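Local coordinates for sorbitol-6-phosphate dehydrogenase (Erwinia amylovora CFBP1430, PDB 5O3Z), which catalyses the NAD-dependent oxidation of sorbitol 6-phosphate to fructose 6-phosphate as a member of the short-chain dehydrogenase/reductase family, at residues G15-A20 and K193-Q198; F21-L26 and N44-T49. All coordinates share one frame; numbering follows the deposited sequence.

Interaction 1: G15-A20 and K193-Q198; sequences GQTLGA and KSPMFQ
Pro195 is the first residue of 193-198 to reach Thr17. It opens helix 195-199, directly after the N-cap residue Ser194. CG of its ring lies 4.3 Å from Thr17 CG2, a loose apolar contact. Met196 makes the closer approach. Its side chain and that of Thr17 meet tip to tip, with Met196 SD only 3.4 Å from Thr17 CG2. The threonine torsion sets CG2 anti to the carbonyl carbon, which presents this methyl to the sulfur. Met196 CE comes round to 4.0 Å from Thr17 CB. The methionine chain is bent at both chi2 (81°) and chi3 (83°), and these bends bring SD and CE to the end of the threonine side chain. Thr17 stands where the glycine-rich turn after strand 8-12 meets helix 17-28. This is the Rossmann turn of short-chain dehydrogenases, which generally holds the dinucleotide pyrophosphate. Segment 193-198 corresponds to the region beyond the sixth strand that in relatives helps close over cofactor and substrate. Thr17 OG1 accepts a weak hydrogen bond from Gln16 NE2 (3.4 Å), between neighbouring residues. Tyr231 of helix 231-242 touches residues of both segments: Thr17, Pro195 and Met196. Further along, Phe197 packs its ring against Tyr204. The Gln198 side-chain amide donates to Leu192 O and Glu216.

Interaction 2: F21-L26 and N44-T49; sequences FLCEGL and NRLADT
Leu46 packs against Cys23 and Glu24 in a partly buried helix-to-helix contact. Helices 17-28 and 40-54 are the first two helices of the Rossmann fold and lie on the same side of its parallel sheet. Strand 32-37 runs between them along the chain. The nearest CA pair, Glu24 and Leu46, is 8.4 Å apart. Leu46 carries the contact with its two methyls. CG is anti to the backbone N (chi1 -180°), which sends the branch across to the other helix. CD2 reaches Cys23 CB at 3.8 Å, an apolar contact near the sheet. Val35 of strand 32-37 touches both Cys23 and Leu46 and so forms the floor under them. CD1 instead meets the glutamate. The Glu24 chain is extended beyond CG and crosses the leucine obliquely. Its OE2 comes to 3.5 Å from Leu46 CD1, and its CG lies 4.1 Å from the same methyl. One turn on, Thr49 OG1 donates to Arg45 O at 3.0 Å. That carbonyl also takes the bond from Thr49 N, and the two donors come from opposite faces of its plane. The hydroxyl thus donates back into its own helix rather than across to 21-26. What joins the two segments is therefore van der Waals contact, graded from the apolar Cys23 side near the sheet to the carboxylate of Glu24 at the outer margin.

In the fold
Interactions 1 and 2 both use helix 17-28 and have centres 14 Å apart. Interaction 1 uses the N-terminal end around Thr17. Interaction 2 takes the middle of the helix. They touch where Ala20 CA meets Leu46 CD2 at 3.7 Å. Along the chain, interaction 2 is nested within the loop closed by interaction 1. It joins the helices of the first two beta-alpha-beta units, whereas 193-198 follows strand 182-188, the sixth in sequence. Helix 17-28 thus connects the early Rossmann half with the later region likely to border the active site. Helix 231-242 also packs against helix 17-28, through residues other than those that meet helix 40-54.

Interaction 1: G15-A20 and K193-Q198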
loop_
_atom_site.group_PDB
_atom_site.type_symbol
_atom_site.label_atom_id
_atom_site.label_comp_id
_atom_site.label_asym_id
_atom_site.label_seq_id
_atom_site.Cartn_x
_atom_site.Cartn_y
_atom_site.Cartn_z
ATOM N N GLY A 15 22.603 -23.956 0.586
ATOM C CA GLY A 15 23.800 -24.555 1.121
ATOM C C GLY A 15 24.370 -23.966 2.367
ATOM O O GLY A 15 25.320 -24.489 2.921
ATOM N N GLN A 16 23.788 -22.896 2.852
ATOM C CA GLN A 16 24.291 -22.324 4.090
ATOM C C GLN A 16 23.203 -21.450 4.717
ATOM O O GLN A 16 22.189 -21.186 4.071
ATOM C CB GLN A 16 25.523 -21.464 3.795
ATOM C CG GLN A 16 25.281 -20.513 2.620
ATOM C CD GLN A 16 26.317 -19.408 2.500
ATOM O OE1 GLN A 16 27.445 -19.651 2.085
ATOM N NE2 GLN A 16 25.928 -18.184 2.836
ATOM N N THR A 17 23.468 -21.032 5.962
ATOM C CA THR A 17 22.713 -20.018 6.708
ATOM C C THR A 17 21.213 -20.286 6.584
ATOM O O THR A 17 20.784 -21.422 6.832
ATOM C CB THR A 17 23.193 -18.620 6.281
ATOM O OG1 THR A 17 23.244 -18.551 4.855
ATOM C CG2 THR A 17 24.607 -18.389 6.806
ATOM N N LEU A 18 20.414 -19.286 6.177
ATOM C CA LEU A 18 18.971 -19.429 6.122
ATOM C C LEU A 18 18.468 -20.483 5.156
ATOM O O LEU A 18 17.570 -21.258 5.497
ATOM C CB LEU A 18 18.278 -18.060 5.779
ATOM C CG LEU A 18 16.767 -18.166 5.498
ATOM C CD1 LEU A 18 15.946 -18.594 6.734
ATOM C CD2 LEU A 18 16.167 -16.864 4.920
ATOM N N GLY A 19 19.007 -20.480 3.937
ATOM C CA GLY A 19 18.725 -21.523 3.000
ATOM C C GLY A 19 18.913 -22.931 3.558
ATOM O O GLY A 19 18.072 -23.815 3.317
ATOM N N ALA A 20 19.985 -23.100 4.327
ATOM C CA ALA A 20 20.296 -24.425 4.894
ATOM C C ALA A 20 19.244 -24.814 5.960
ATOM O O ALA A 20 18.768 -25.928 5.996
ATOM C CB ALA A 20 21.700 -24.435 5.480
ATOM N N LYS A 193 20.764 -12.339 14.476
ATOM C CA LYS A 193 21.707 -13.391 14.858
ATOM C C LYS A 193 22.235 -14.193 13.677
ATOM O O LYS A 193 22.867 -15.230 13.859
ATOM C CB LYS A 193 21.027 -14.310 15.859
ATOM C CG LYS A 193 20.914 -13.642 17.223
ATOM C CD LYS A 193 19.873 -14.347 18.081
ATOM C CE LYS A 193 19.091 -13.352 18.937
ATOM N NZ LYS A 193 17.988 -14.025 19.669
ATOM N N SER A 194 21.991 -13.718 12.464
ATOM C CA SER A 194 22.695 -14.225 11.319
ATOM C C SER A 194 24.169 -13.937 11.446
ATOM O O SER A 194 24.553 -12.913 11.976
ATOM C CB SER A 194 22.213 -13.545 10.064
ATOM O OG SER A 194 20.929 -14.024 9.747
ATOM N N PRO A 195 25.016 -14.864 10.979
ATOM C CA PRO A 195 26.450 -14.556 10.771
ATOM C C PRO A 195 26.660 -13.292 9.896
ATOM O O PRO A 195 27.425 -12.391 10.232
ATOM C CB PRO A 195 26.960 -15.814 10.033
ATOM C CG PRO A 195 26.073 -16.921 10.518
ATOM C CD PRO A 195 24.744 -16.317 10.912
ATOM N N MET A 196 25.952 -13.262 8.775
ATOM C CA MET A 196 25.883 -12.094 7.909
ATOM C C MET A 196 25.747 -10.813 8.750
ATOM O O MET A 196 26.577 -9.895 8.639
ATOM C CB MET A 196 24.659 -12.215 6.990
ATOM C CG MET A 196 24.561 -13.508 6.161
ATOM S SD MET A 196 23.911 -15.020 6.970
ATOM C CE MET A 196 22.103 -14.855 6.858
ATOM N N PHE A 197 24.714 -10.782 9.612
ATOM C CA PHE A 197 24.306 -9.552 10.322
ATOM C C PHE A 197 25.345 -9.255 11.384
ATOM O O PHE A 197 25.837 -8.118 11.495
ATOM C CB PHE A 197 22.890 -9.647 10.950
ATOM C CG PHE A 197 22.355 -8.312 11.364
ATOM C CD1 PHE A 197 22.880 -7.641 12.466
ATOM C CD2 PHE A 197 21.402 -7.671 10.600
ATOM C CE1 PHE A 197 22.431 -6.374 12.807
ATOM C CE2 PHE A 197 20.966 -6.385 10.926
ATOM C CZ PHE A 197 21.471 -5.738 12.033
ATOM N N GLN A 198 25.644 -10.304 12.159
ATOM C CA GLN A 198 26.687 -10.314 13.182
ATOM C C GLN A 198 28.046 -9.803 12.706
ATOM O O GLN A 198 28.744 -9.124 13.464
ATOM C CB GLN A 198 26.848 -11.729 13.737
ATOM C CG GLN A 198 25.787 -12.126 14.751
ATOM C CD GLN A 198 25.729 -11.172 15.932
ATOM O OE1 GLN A 198 26.755 -10.835 16.516
ATOM N NE2 GLN A 198 24.531 -10.696 16.265
#

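Interaction 2: F21-L26 and N44-T49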
loop_
_atom_site.group_PDB
_atom_site.type_symbol
_atom_site.label_atom_id
_atom_site.label_comp_id
_atom_site.label_asym_id
_atom_site.label_seq_id
_atom_site.Cartn_x
_atom_site.Cartn_y
_atom_site.Cartn_z
ATOM N N PHE A 21 18.863 -23.829 6.780
ATOM C CA PHE A 21 17.821 -24.014 7.765
ATOM C C PHE A 21 16.503 -24.359 7.121
ATOM O O PHE A 21 15.814 -25.208 7.652
ATOM C CB PHE A 21 17.680 -22.760 8.622
ATOM C CG PHE A 21 16.760 -22.920 9.813
ATOM C CD1 PHE A 21 15.367 -22.845 9.664
ATOM C CD2 PHE A 21 17.289 -23.084 11.102
ATOM C CE1 PHE A 21 14.524 -22.992 10.774
ATOM C CE2 PHE A 21 16.456 -23.199 12.217
ATOM C CZ PHE A 21 15.083 -23.141 12.059
ATOM N N LEU A 22 16.116 -23.714 5.999
ATOM C CA LEU A 22 14.849 -24.051 5.367
ATOM C C LEU A 22 14.858 -25.452 4.780
ATOM O O LEU A 22 13.835 -26.122 4.802
ATOM C CB LEU A 22 14.467 -23.044 4.289
ATOM C CG LEU A 22 14.220 -21.618 4.740
ATOM C CD1 LEU A 22 14.101 -20.724 3.494
ATOM C CD2 LEU A 22 12.925 -21.550 5.561
ATOM N N CYS A 23 16.009 -25.866 4.208
ATOM C CA CYS A 23 16.150 -27.262 3.681
ATOM C C CYS A 23 15.893 -28.299 4.787
ATOM O O CYS A 23 15.156 -29.247 4.594
ATOM C CB CYS A 23 17.554 -27.472 3.085
ATOM S SG CYS A 23 17.803 -26.619 1.509
ATOM N N GLU A 24 16.482 -28.084 5.943
ATOM C CA GLU A 24 16.312 -29.038 7.070
ATOM C C GLU A 24 14.864 -29.059 7.574
ATOM O O GLU A 24 14.237 -30.128 7.831
ATOM C CB GLU A 24 17.218 -28.661 8.214
ATOM C CG GLU A 24 18.670 -28.635 7.798
ATOM C CD GLU A 24 19.650 -28.744 8.950
ATOM O OE1 GLU A 24 19.349 -29.424 9.953
ATOM O OE2 GLU A 24 20.742 -28.175 8.836
ATOM N N GLY A 25 14.312 -27.849 7.655
ATOM C CA GLY A 25 12.948 -27.653 8.093
ATOM C C GLY A 25 11.961 -28.272 7.150
ATOM O O GLY A 25 10.980 -28.828 7.580
ATOM N N LEU A 26 12.224 -28.199 5.837
ATOM C CA LEU A 26 11.381 -28.840 4.860
ATOM C C LEU A 26 11.491 -30.370 4.876
ATOM O O LEU A 26 10.542 -31.066 4.575
ATOM C CB LEU A 26 11.709 -28.340 3.471
ATOM C CG LEU A 26 11.250 -26.888 3.197
ATOM C CD1 LEU A 26 12.038 -26.318 2.032
ATOM C CD2 LEU A 26 9.789 -26.900 2.845
ATOM N N ASN A 44 25.940 -30.660 -1.315
ATOM C CA ASN A 44 26.049 -32.139 -1.110
ATOM C C ASN A 44 26.125 -32.607 0.317
ATOM O O ASN A 44 25.491 -33.621 0.644
ATOM C CB ASN A 44 27.235 -32.691 -1.882
ATOM C CG ASN A 44 26.991 -32.673 -3.373
ATOM O OD1 ASN A 44 25.991 -33.187 -3.863
ATOM N ND2 ASN A 44 27.904 -32.081 -4.110
ATOM N N ARG A 45 26.921 -31.926 1.138
ATOM C CA ARG A 45 27.064 -32.260 2.554
ATOM C C ARG A 45 25.810 -32.023 3.430
ATOM O O ARG A 45 25.542 -32.768 4.402
ATOM C CB ARG A 45 28.172 -31.402 3.134
ATOM C CG ARG A 45 28.547 -31.708 4.567
ATOM C CD ARG A 45 29.210 -30.502 5.208
ATOM N NE ARG A 45 29.740 -29.631 4.151
ATOM C CZ ARG A 45 30.976 -29.646 3.668
ATOM N NH1 ARG A 45 31.880 -30.475 4.158
ATOM N NH2 ARG A 45 31.302 -28.825 2.671
ATOM N N LEU A 46 25.067 -30.950 3.128
ATOM C CA LEU A 46 23.829 -30.710 3.813
ATOM C C LEU A 46 22.875 -31.788 3.400
ATOM O O LEU A 46 22.211 -32.316 4.246
ATOM C CB LEU A 46 23.233 -29.301 3.480
ATOM C CG LEU A 46 21.919 -29.002 4.198
ATOM C CD1 LEU A 46 22.173 -28.839 5.681
ATOM C CD2 LEU A 46 21.267 -27.746 3.670
ATOM N N ALA A 47 22.803 -32.159 2.119
ATOM C CA ALA A 47 21.948 -33.249 1.715
ATOM C C ALA A 47 22.324 -34.599 2.392
ATOM O O ALA A 47 21.463 -35.446 2.608
ATOM C CB ALA A 47 21.973 -33.425 0.209
ATOM N N ASP A 48 23.608 -34.788 2.661
ATOM C CA ASP A 48 24.101 -36.024 3.336
ATOM C C ASP A 48 23.591 -35.986 4.786
ATOM O O ASP A 48 23.005 -36.928 5.256
ATOM C CB ASP A 48 25.659 -36.068 3.351
ATOM C CG ASP A 48 26.280 -36.528 1.988
ATOM O OD1 ASP A 48 25.563 -37.013 1.077
ATOM O OD2 ASP A 48 27.526 -36.425 1.850
ATOM N N THR A 49 23.822 -34.886 5.477
ATOM C CA THR A 49 23.198 -34.658 6.803
ATOM C C THR A 49 21.694 -34.986 6.827
ATOM O O THR A 49 21.202 -35.733 7.675
ATOM C CB THR A 49 23.415 -33.207 7.205
ATOM O OG1 THR A 49 24.823 -32.976 7.291
ATOM C CG2 THR A 49 22.719 -32.861 8.547
#